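Local coordinates for protein pyruvate kinase (Cryptosporidium parvum, PDB 6P0Y) that probably catalyses the last step of glycolysis, transferring the phosphoryl group of phosphoenolpyruvate to ADP to give pyruvate and ATP, at residues Met107-Gly112 against Phe232-Phe237; Cys453-Glu458 against Asn475-Ser480; Gln329-Met334 against Ser362-Asn367. All coordinates share one frame; numbering follows the deposited sequence.

Contact 1 of 3, residues Met107-Gly112 against Phe232-Phe237; sequences MLDTKG and FIALSF. With K (potassium ion), chain E.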
loop_
_atom_site.group_PDB
_atom_site.type_symbol
_atom_site.label_atom_id
_atom_site.label_comp_id
_atom_site.label_asym_id
_atom_site.label_seq_id
_atom_site.Cartn_x
_atom_site.Cartn_y
_atom_site.Cartn_z
ATOM N N MET A 107 38.633 -14.540 -8.791
ATOM C CA MET A 107 38.443 -14.417 -7.325
ATOM C C MET A 107 39.509 -15.264 -6.623
ATOM O O MET A 107 39.618 -16.462 -6.962
ATOM C CB MET A 107 37.038 -14.901 -6.944
ATOM C CG MET A 107 36.839 -15.175 -5.467
ATOM S SD MET A 107 35.154 -15.732 -5.119
ATOM C CE MET A 107 34.288 -14.165 -5.089
ATOM N N LEU A 108 40.276 -14.658 -5.708
ATOM C CA LEU A 108 41.192 -15.376 -4.781
ATOM C C LEU A 108 40.453 -15.613 -3.461
ATOM O O LEU A 108 40.144 -14.624 -2.771
ATOM C CB LEU A 108 42.476 -14.569 -4.556
ATOM C CG LEU A 108 43.572 -15.306 -3.778
ATOM C CD1 LEU A 108 44.962 -14.823 -4.170
ATOM C CD2 LEU A 108 43.381 -15.175 -2.271
ATOM N N ASP A 109 40.195 -16.879 -3.133
ATOM C CA ASP A 109 39.549 -17.306 -1.866
ATOM C C ASP A 109 40.659 -17.683 -0.878
ATOM O O ASP A 109 41.333 -18.701 -1.112
ATOM C CB ASP A 109 38.546 -18.428 -2.142
ATOM C CG ASP A 109 37.600 -18.722 -0.991
ATOM O OD1 ASP A 109 38.081 -18.843 0.151
ATOM O OD2 ASP A 109 36.389 -18.851 -1.248
ATOM N N THR A 110 40.835 -16.880 0.178
ATOM C CA THR A 110 41.960 -16.964 1.153
ATOM C C THR A 110 41.852 -18.252 1.976
ATOM O O THR A 110 40.716 -18.693 2.236
ATOM C CB THR A 110 41.991 -15.751 2.092
ATOM O OG1 THR A 110 40.777 -15.744 2.846
ATOM C CG2 THR A 110 42.158 -14.438 1.356
ATOM N N LYS A 111 42.994 -18.836 2.355
ATOM C CA LYS A 111 43.068 -20.009 3.267
ATOM C C LYS A 111 42.508 -19.594 4.628
ATOM O O LYS A 111 41.558 -20.242 5.106
ATOM C CB LYS A 111 44.507 -20.520 3.394
ATOM C CG LYS A 111 44.667 -21.811 4.180
ATOM C CD LYS A 111 46.026 -22.466 3.970
ATOM C CE LYS A 111 46.184 -23.782 4.706
ATOM N NZ LYS A 111 47.298 -23.742 5.686
ATOM N N GLY A 112 43.075 -18.532 5.204
ATOM C CA GLY A 112 42.656 -17.960 6.496
ATOM C C GLY A 112 42.862 -18.940 7.646
ATOM O O GLY A 112 43.651 -19.877 7.539
ATOM N N PHE A 232 38.506 -10.064 -7.325
ATOM C CA PHE A 232 37.822 -10.354 -6.036
ATOM C C PHE A 232 38.774 -11.066 -5.068
ATOM O O PHE A 232 39.458 -12.020 -5.475
ATOM C CB PHE A 232 36.566 -11.197 -6.279
ATOM C CG PHE A 232 35.634 -10.632 -7.319
ATOM C CD1 PHE A 232 34.815 -9.555 -7.025
ATOM C CD2 PHE A 232 35.591 -11.161 -8.600
ATOM C CE1 PHE A 232 33.969 -9.023 -7.983
ATOM C CE2 PHE A 232 34.740 -10.634 -9.557
ATOM C CZ PHE A 232 33.931 -9.566 -9.246
ATOM N N ILE A 233 38.820 -10.594 -3.820
ATOM C CA ILE A 233 39.368 -11.343 -2.652
ATOM C C ILE A 233 38.173 -11.851 -1.844
ATOM O O ILE A 233 37.453 -11.011 -1.279
ATOM C CB ILE A 233 40.305 -10.463 -1.799
ATOM C CG1 ILE A 233 41.515 -9.981 -2.601
ATOM C CG2 ILE A 233 40.733 -11.194 -0.530
ATOM C CD1 ILE A 233 42.194 -8.767 -2.020
ATOM N N ALA A 234 37.957 -13.167 -1.823
ATOM C CA ALA A 234 36.925 -13.830 -0.995
ATOM C C ALA A 234 37.529 -14.090 0.387
ATOM O O ALA A 234 38.179 -15.133 0.565
ATOM C CB ALA A 234 36.441 -15.097 -1.660
ATOM N N LEU A 235 37.333 -13.151 1.317
ATOM C CA LEU A 235 38.020 -13.107 2.635
ATOM C C LEU A 235 37.360 -14.118 3.581
ATOM O O LEU A 235 36.220 -13.867 4.020
ATOM C CB LEU A 235 37.938 -11.674 3.173
ATOM C CG LEU A 235 39.023 -11.266 4.166
ATOM C CD1 LEU A 235 40.414 -11.457 3.577
ATOM C CD2 LEU A 235 38.820 -9.822 4.603
ATOM N N SER A 236 38.050 -15.225 3.869
ATOM C CA SER A 236 37.522 -16.364 4.664
ATOM C C SER A 236 37.429 -15.983 6.146
ATOM O O SER A 236 38.318 -15.254 6.630
ATOM C CB SER A 236 38.353 -17.599 4.462
ATOM O OG SER A 236 38.189 -18.099 3.147
ATOM N N PHE A 237 36.367 -16.447 6.813
ATOM C CA PHE A 237 36.121 -16.351 8.276
ATOM C C PHE A 237 36.189 -14.897 8.761
ATOM O O PHE A 237 36.829 -14.652 9.806
ATOM C CB PHE A 237 37.122 -17.222 9.040
ATOM C CG PHE A 237 36.984 -18.706 8.804
ATOM C CD1 PHE A 237 36.135 -19.473 9.588
ATOM C CD2 PHE A 237 37.719 -19.339 7.812
ATOM C CE1 PHE A 237 36.016 -20.839 9.378
ATOM C CE2 PHE A 237 37.599 -20.705 7.604
ATOM C CZ PHE A 237 36.749 -21.453 8.386
HETATM K K K E . 39.468 -21.063 1.401
HETATM O O HOH W 1 40.932 -15.184 5.420
#

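Contact 2 of 3, residues Cys453-Glu458 against Asn475-Ser480; sequences CTAKPE and NSIHHS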
loop_
_atom_site.group_PDB
_atom_site.type_symbol
_atom_site.label_atom_id
_atom_site.label_comp_id
_atom_site.label_asym_id
_atom_site.label_seq_id
_atom_site.Cartn_x
_atom_site.Cartn_y
_atom_site.Cartn_z
ATOM N N CYS A 453 28.772 -0.994 -20.610
ATOM C CA CYS A 453 29.756 -0.647 -21.670
ATOM C C CYS A 453 30.865 0.215 -21.058
ATOM O O CYS A 453 30.550 1.271 -20.474
ATOM C CB CYS A 453 29.083 0.070 -22.831
ATOM S SG CYS A 453 27.780 -0.917 -23.609
ATOM N N THR A 454 32.114 -0.239 -21.169
ATOM C CA THR A 454 33.294 0.366 -20.501
ATOM C C THR A 454 34.550 0.136 -21.347
ATOM O O THR A 454 34.578 -0.842 -22.114
ATOM C CB THR A 454 33.467 -0.215 -19.094
ATOM O OG1 THR A 454 34.518 0.508 -18.448
ATOM C CG2 THR A 454 33.769 -1.699 -19.101
ATOM N N ALA A 455 35.545 1.014 -21.190
ATOM C CA ALA A 455 36.880 0.914 -21.822
ATOM C C ALA A 455 37.860 0.212 -20.871
ATOM O O ALA A 455 38.907 -0.259 -21.353
ATOM C CB ALA A 455 37.360 2.291 -22.204
ATOM N N LYS A 456 37.530 0.122 -19.579
ATOM C CA LYS A 456 38.397 -0.474 -18.527
ATOM C C LYS A 456 37.953 -1.910 -18.264
ATOM O O LYS A 456 36.893 -2.133 -17.689
ATOM C CB LYS A 456 38.336 0.381 -17.258
ATOM C CG LYS A 456 38.374 1.887 -17.497
ATOM C CD LYS A 456 38.739 2.701 -16.266
ATOM C CE LYS A 456 40.193 2.583 -15.851
ATOM N NZ LYS A 456 40.382 2.929 -14.422
ATOM N N PRO A 457 38.727 -2.929 -18.702
ATOM C CA PRO A 457 38.419 -4.330 -18.401
ATOM C C PRO A 457 38.196 -4.677 -16.918
ATOM O O PRO A 457 37.349 -5.507 -16.659
ATOM C CB PRO A 457 39.659 -5.075 -18.915
ATOM C CG PRO A 457 40.152 -4.215 -20.046
ATOM C CD PRO A 457 39.907 -2.798 -19.571
ATOM N N GLU A 458 38.945 -4.070 -15.992
ATOM C CA GLU A 458 38.831 -4.386 -14.539
ATOM C C GLU A 458 37.477 -3.884 -14.014
ATOM O O GLU A 458 36.968 -4.484 -13.048
ATOM C CB GLU A 458 40.001 -3.860 -13.696
ATOM C CG GLU A 458 40.529 -2.487 -14.078
ATOM C CD GLU A 458 41.675 -2.523 -15.074
ATOM O OE1 GLU A 458 41.486 -2.015 -16.205
ATOM O OE2 GLU A 458 42.747 -3.071 -14.722
ATOM N N ASN A 475 37.522 -0.051 -26.775
ATOM C CA ASN A 475 38.817 0.683 -26.767
ATOM C C ASN A 475 38.566 2.131 -26.330
ATOM O O ASN A 475 39.454 2.714 -25.677
ATOM C CB ASN A 475 39.512 0.613 -28.128
ATOM C CG ASN A 475 39.639 -0.809 -28.630
ATOM O OD1 ASN A 475 38.838 -1.251 -29.452
ATOM N ND2 ASN A 475 40.616 -1.540 -28.117
ATOM N N SER A 476 37.397 2.676 -26.677
ATOM C CA SER A 476 36.931 4.040 -26.314
ATOM C C SER A 476 35.425 4.006 -26.024
ATOM O O SER A 476 34.746 3.092 -26.532
ATOM C CB SER A 476 37.259 5.019 -27.415
ATOM O OG SER A 476 36.761 6.314 -27.114
ATOM N N ILE A 477 34.931 4.973 -25.245
ATOM C CA ILE A 477 33.479 5.168 -24.946
ATOM C C ILE A 477 33.102 6.624 -25.239
ATOM O O ILE A 477 32.101 7.106 -24.663
ATOM C CB ILE A 477 33.162 4.776 -23.487
ATOM C CG1 ILE A 477 34.039 5.541 -22.491
ATOM C CG2 ILE A 477 33.275 3.271 -23.302
ATOM C CD1 ILE A 477 33.509 5.544 -21.081
ATOM N N HIS A 478 33.862 7.289 -26.113
ATOM C CA HIS A 478 33.813 8.758 -26.347
ATOM C C HIS A 478 32.591 9.121 -27.202
ATOM O O HIS A 478 31.957 10.155 -26.903
ATOM C CB HIS A 478 35.144 9.228 -26.955
ATOM C CG HIS A 478 35.287 10.705 -27.112
ATOM N ND1 HIS A 478 35.648 11.536 -26.063
ATOM C CD2 HIS A 478 35.157 11.500 -28.197
ATOM C CE1 HIS A 478 35.710 12.780 -26.494
ATOM N NE2 HIS A 478 35.415 12.785 -27.802
ATOM N N HIS A 479 32.273 8.311 -28.219
ATOM C CA HIS A 479 31.092 8.487 -29.103
ATOM C C HIS A 479 29.945 7.599 -28.616
ATOM O O HIS A 479 29.875 6.436 -29.046
ATOM C CB HIS A 479 31.505 8.268 -30.563
ATOM C CG HIS A 479 32.283 9.425 -31.091
ATOM N ND1 HIS A 479 31.701 10.664 -31.299
ATOM C CD2 HIS A 479 33.589 9.561 -31.411
ATOM C CE1 HIS A 479 32.609 11.507 -31.744
ATOM N NE2 HIS A 479 33.776 10.855 -31.823
ATOM N N SER A 480 29.079 8.162 -27.766
ATOM C CA SER A 480 27.951 7.483 -27.071
ATOM C C SER A 480 27.025 6.792 -28.077
ATOM O O SER A 480 26.641 5.634 -27.831
ATOM C CB SER A 480 27.179 8.462 -26.224
ATOM O OG SER A 480 27.990 8.978 -25.181
#

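Contact 3 of 3, residues Gln329-Met334 against Ser362-Asn367; sequences QMLESM and SGETAN. With ADP (adenosine-5'-diphosphate), chain C.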
loop_
_atom_site.group_PDB
_atom_site.type_symbol
_atom_site.label_atom_id
_atom_site.label_comp_id
_atom_site.label_asym_id
_atom_site.label_seq_id
_atom_site.Cartn_x
_atom_site.Cartn_y
_atom_site.Cartn_z
ATOM N N GLN A 329 27.215 -25.465 -1.749
ATOM C CA GLN A 329 27.289 -26.534 -2.778
ATOM C C GLN A 329 25.898 -27.177 -2.852
ATOM O O GLN A 329 25.521 -27.876 -1.888
ATOM C CB GLN A 329 28.394 -27.537 -2.432
ATOM C CG GLN A 329 28.574 -28.643 -3.465
ATOM C CD GLN A 329 29.793 -29.496 -3.211
ATOM O OE1 GLN A 329 30.916 -29.125 -3.539
ATOM N NE2 GLN A 329 29.575 -30.668 -2.637
ATOM N N MET A 330 25.162 -26.920 -3.939
ATOM C CA MET A 330 23.710 -27.230 -4.058
ATOM C C MET A 330 23.452 -28.344 -5.081
ATOM O O MET A 330 22.311 -28.845 -5.100
ATOM C CB MET A 330 22.928 -25.973 -4.456
ATOM C CG MET A 330 22.840 -24.953 -3.338
ATOM S SD MET A 330 21.640 -23.645 -3.671
ATOM C CE MET A 330 22.576 -22.599 -4.786
ATOM N N LEU A 331 24.450 -28.720 -5.891
ATOM C CA LEU A 331 24.348 -29.822 -6.890
ATOM C C LEU A 331 25.409 -30.891 -6.590
ATOM O O LEU A 331 26.101 -31.318 -7.535
ATOM C CB LEU A 331 24.527 -29.245 -8.301
ATOM C CG LEU A 331 23.575 -28.116 -8.697
ATOM C CD1 LEU A 331 23.920 -27.586 -10.079
ATOM C CD2 LEU A 331 22.122 -28.568 -8.650
ATOM N N GLU A 332 25.517 -31.325 -5.328
ATOM C CA GLU A 332 26.555 -32.282 -4.855
ATOM C C GLU A 332 26.481 -33.582 -5.668
ATOM O O GLU A 332 27.556 -34.107 -6.030
ATOM C CB GLU A 332 26.390 -32.564 -3.359
ATOM C CG GLU A 332 27.417 -33.541 -2.805
ATOM C CD GLU A 332 27.407 -33.705 -1.292
ATOM O OE1 GLU A 332 26.562 -33.062 -0.626
ATOM O OE2 GLU A 332 28.252 -34.473 -0.781
ATOM N N SER A 333 25.267 -34.071 -5.948
ATOM C CA SER A 333 25.006 -35.343 -6.678
ATOM C C SER A 333 25.690 -35.327 -8.052
ATOM O O SER A 333 26.019 -36.422 -8.550
ATOM C CB SER A 333 23.527 -35.614 -6.816
ATOM O OG SER A 333 22.964 -34.854 -7.874
ATOM N N MET A 334 25.899 -34.134 -8.626
ATOM C CA MET A 334 26.437 -33.936 -10.000
ATOM C C MET A 334 27.970 -34.033 -10.016
ATOM O O MET A 334 28.545 -33.871 -11.109
ATOM C CB MET A 334 26.015 -32.576 -10.565
ATOM C CG MET A 334 24.527 -32.460 -10.808
ATOM S SD MET A 334 24.140 -31.276 -12.119
ATOM C CE MET A 334 24.695 -32.184 -13.560
ATOM N N SER A 362 31.440 -25.732 -6.567
ATOM C CA SER A 362 32.673 -26.093 -5.823
ATOM C C SER A 362 33.227 -27.407 -6.384
ATOM O O SER A 362 33.921 -27.347 -7.415
ATOM C CB SER A 362 32.392 -26.155 -4.348
ATOM O OG SER A 362 32.115 -24.858 -3.840
ATOM N N GLY A 363 32.898 -28.544 -5.764
ATOM C CA GLY A 363 33.302 -29.887 -6.225
ATOM C C GLY A 363 32.778 -30.201 -7.619
ATOM O O GLY A 363 33.476 -30.925 -8.357
ATOM N N GLU A 364 31.604 -29.667 -7.975
ATOM C CA GLU A 364 30.906 -29.966 -9.254
ATOM C C GLU A 364 31.797 -29.570 -10.438
ATOM O O GLU A 364 31.711 -30.247 -11.475
ATOM C CB GLU A 364 29.562 -29.239 -9.349
ATOM C CG GLU A 364 28.635 -29.472 -8.166
ATOM C CD GLU A 364 28.588 -28.331 -7.163
ATOM O OE1 GLU A 364 29.636 -27.688 -6.948
ATOM O OE2 GLU A 364 27.498 -28.078 -6.607
ATOM N N THR A 365 32.607 -28.514 -10.290
ATOM C CA THR A 365 33.548 -28.013 -11.330
ATOM C C THR A 365 34.995 -28.386 -10.976
ATOM O O THR A 365 35.739 -28.750 -11.910
ATOM C CB THR A 365 33.415 -26.496 -11.537
ATOM O OG1 THR A 365 33.453 -25.843 -10.268
ATOM C CG2 THR A 365 32.144 -26.112 -12.263
ATOM N N ALA A 366 35.380 -28.300 -9.696
ATOM C CA ALA A 366 36.789 -28.337 -9.233
ATOM C C ALA A 366 37.370 -29.753 -9.348
ATOM O O ALA A 366 38.513 -29.878 -9.832
ATOM C CB ALA A 366 36.883 -27.815 -7.821
ATOM N N ASN A 367 36.636 -30.773 -8.893
ATOM C CA ASN A 367 37.040 -32.200 -9.023
ATOM C C ASN A 367 35.781 -33.067 -9.165
ATOM O O ASN A 367 35.488 -33.858 -8.252
ATOM C CB ASN A 367 37.978 -32.635 -7.887
ATOM C CG ASN A 367 37.332 -32.657 -6.517
ATOM O OD1 ASN A 367 36.391 -31.914 -6.249
ATOM N ND2 ASN A 367 37.834 -33.509 -5.639
HETATM P PB ADP C . 36.933 -27.163 0.088
HETATM O O1B ADP C . 38.317 -27.459 0.637
HETATM O O2B ADP C . 36.262 -28.511 -0.246
HETATM O O3B ADP C . 36.084 -26.314 0.978
HETATM P PA ADP C . 36.223 -26.145 -2.521
HETATM O O1A ADP C . 37.057 -25.442 -3.569
HETATM O O2A ADP C . 34.980 -25.472 -2.077
HETATM O O3A ADP C . 37.192 -26.407 -1.290
HETATM O "O5'" ADP C . 35.938 -27.663 -2.974
HETATM C "C5'" ADP C . 36.190 -28.283 -4.252
HETATM C "C4'" ADP C . 37.155 -29.438 -4.112
HETATM O "O4'" ADP C . 37.906 -29.581 -5.339
HETATM C "C3'" ADP C . 38.192 -29.328 -2.994
HETATM O "O3'" ADP C . 37.739 -29.980 -1.813
HETATM C "C2'" ADP C . 39.401 -30.063 -3.576
HETATM O "O2'" ADP C . 39.307 -31.467 -3.359
HETATM C "C1'" ADP C . 39.287 -29.712 -5.062
HETATM N N9 ADP C . 39.958 -28.472 -5.450
HETATM C C8 ADP C . 39.447 -27.201 -5.413
HETATM N N7 ADP C . 40.284 -26.274 -5.816
HETATM C C5 ADP C . 41.429 -26.985 -6.139
HETATM C C6 ADP C . 42.694 -26.585 -6.622
HETATM N N6 ADP C . 43.016 -25.321 -6.913
HETATM N N1 ADP C . 43.625 -27.544 -6.817
HETATM C C2 ADP C . 43.304 -28.817 -6.552
HETATM N N3 ADP C . 42.145 -29.314 -6.107
HETATM C C4 ADP C . 41.244 -28.342 -5.918
HETATM O O HOH W 2 26.543 -25.588 -6.299
HETATM O O HOH W 3 30.930 -32.938 -11.747
#

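Contact 1 of 3, residues Met107-Gly112 against Phe232-Phe237
Thr110 O is gripped from two directions: the Ser236 hydroxyl donates to it (OG to O 2.8 Å), and it is a ligand of the potassium ion at 2.8 Å. The donor Ser236 OG lies 24° off the plane of that carbonyl. The same ion takes Asp109 OD1 at 2.9 Å, and Asn76 and Ser78 supply its two other protein ligands. A second bond runs the same way, Ser236 N donating to Thr110 OG1 at 3.0 Å and nearly straight (171°). With chi1 62°, Thr110 sets OG1 between its backbone N and carbonyl carbon, facing that amide, while CG2 turns to Ile233 CG2 (4.0 Å) and Leu235. Water 1 donates to Ser236 O and accepts from Thr110 OG1, bridging the two.

Behind this polar end, 107-109 and 232-235 run as adjacent parallel strands, the third and fourth of the (beta/alpha)8 barrel. Leu108 bonds to the neighbouring strand through both its N and its O, the N to Phe232 O at 2.8 Å and the O to Ala234 N at 2.8 Å; Thr110 N continues the pattern to Ala234 O. On the face carrying Met107, Asp109 and Ala234, the bent methionine chain brings SD to 3.7 Å from Ala234 CB. Leu108 and Ile233 point to the other face, where helix 215-226 packs on both. Asp109 OD2 forms salt bridges with Arg74 and Lys270, and Ser236 OG is also bonded to Lys270.

Asp109 thus divides its carboxylate between the ion and two basic side chains, while Ser236 holds the Thr110 carbonyl, the second ligand from segment 107-112, an arrangement consistent with a potassium site largely set by the strand ends, close to the ADP-binding residues.

Contact 2 of 3, residues Cys453-Glu458 against Asn475-Ser480
Where strand 449-454 ends and the chain has just left strand 469-473, the touching backbones diverge, their end-to-end directions 127° apart and the CA atoms of Ala455 and Asn475 separated by 5.3 Å. The setting is the C-terminal alpha/beta domain of pyruvate kinase: strand 449-454, helix 457-462 and strand 469-473 form a beta-alpha-beta unit at one side of its sheet, and the contact brings the turn leaving the first strand against the loop leaving the second.

Ile477 carries most of the apolar meeting. At chi1 55° its CG1 sits between the backbone N and the carbonyl carbon, and CG2, anti to the carbonyl carbon, is the branch that reaches across. This methyl lies over the peptide link between Thr454 and Ala455, 3.9 Å from Thr454 C and 3.8 Å from Ala455 N, and then meets Ala455 CB at 4.3 Å. Ala455 CB itself approaches Asn475 O at 4.1 Å, a loose van der Waals contact. No hydrogen bond crosses between the segments; Thr454 instead pairs through its backbone with Tyr472 and Leu474, which holds the two strands in place nearby. Ile477 also rests on Ile431 of the next strand inward, and Cys453 touches Ile429 and, on helix 480-493, Val483 and Ala487, so that helix packs against the sheet here.

Each segment has an ST turn, at Thr454 and at Ser476, shortly before the N-cap residue of its helix, Lys456 or His479. In the loop, His478 N donates to Ser476 OG at 3.2 Å. In the turn after the strand, Thr454 OG1 is bonded to Thr432 O and accepts from Lys456 N at 3.2 Å, with 159° at the hydrogen.

Contact 3 of 3, residues Gln329-Met334 against Ser362-Asn367
Gln329 OE1 accepts from Gly363 N at 3.0 Å, and Glu364 answers in the opposite sense, its carboxylate serving three partners. Its OE1 turns back on its own segment and accepts from Ser362 N at 2.7 Å. Its OE2 reaches the backbone of loop 329-334 and accepts from Leu331 N at 3.2 Å, met nearly along the C-O axis. Water 2 donates to Glu364 OE2 at 2.7 Å and takes the amide N of Met330 at 3.0 Å, so two successive loop amides are served directly or through the water. A bend at chi2 (102°) folds the glutamate chain so that both oxygens find amides.

The extended side chain of Gln329 slides past Glu364, with amide and carboxylate planes 65° apart. In passing, Gln329 CG comes to 3.4 Å from Glu364 OE2. Leu331 CB also approaches OE2, and the Leu331 side chain touches Glu344 and Val377. Farther along, water 3 joins the two segments by donating to Met334 O at 2.6 Å and Glu364 O at 2.8 Å. Ala374 of helix 371-387 lies against Glu364.

These loops follow the seventh and eighth strands of the barrel, at the end where ADP binds, and Ala366 lies beside the ribose of the nucleotide. Side chains of Gln329 and Glu364 thus engage the amides at the start of helix 363-366, where the Ser362 side chain itself makes no capping bond. The arrangement is consistent with a second-shell tether that helps position this helix beside the ribose and Ser362 near the bound magnesium ion.

Overall arrangement
From the N terminus, contact 1 comes first, closing a long loop of 119 residues that holds the whole mixed beta sheet of the inserted domain and helix 215-226 and joining the third and fourth barrel strands. Contact 3 follows, its 27-residue loop containing helix 342-353 and strand 358-361, and links the loops after the last two barrel strands. Contact 2 closes a short loop around helix 457-462 and strand 469-473 in the C-terminal domain. The three are in series, neither nesting nor crossing. Contacts 1 and 3 both lie near the nucleotide, their nearest atoms about 8 Å apart, whereas the centre of contact 2 lies about 36 Å from that of contact 3.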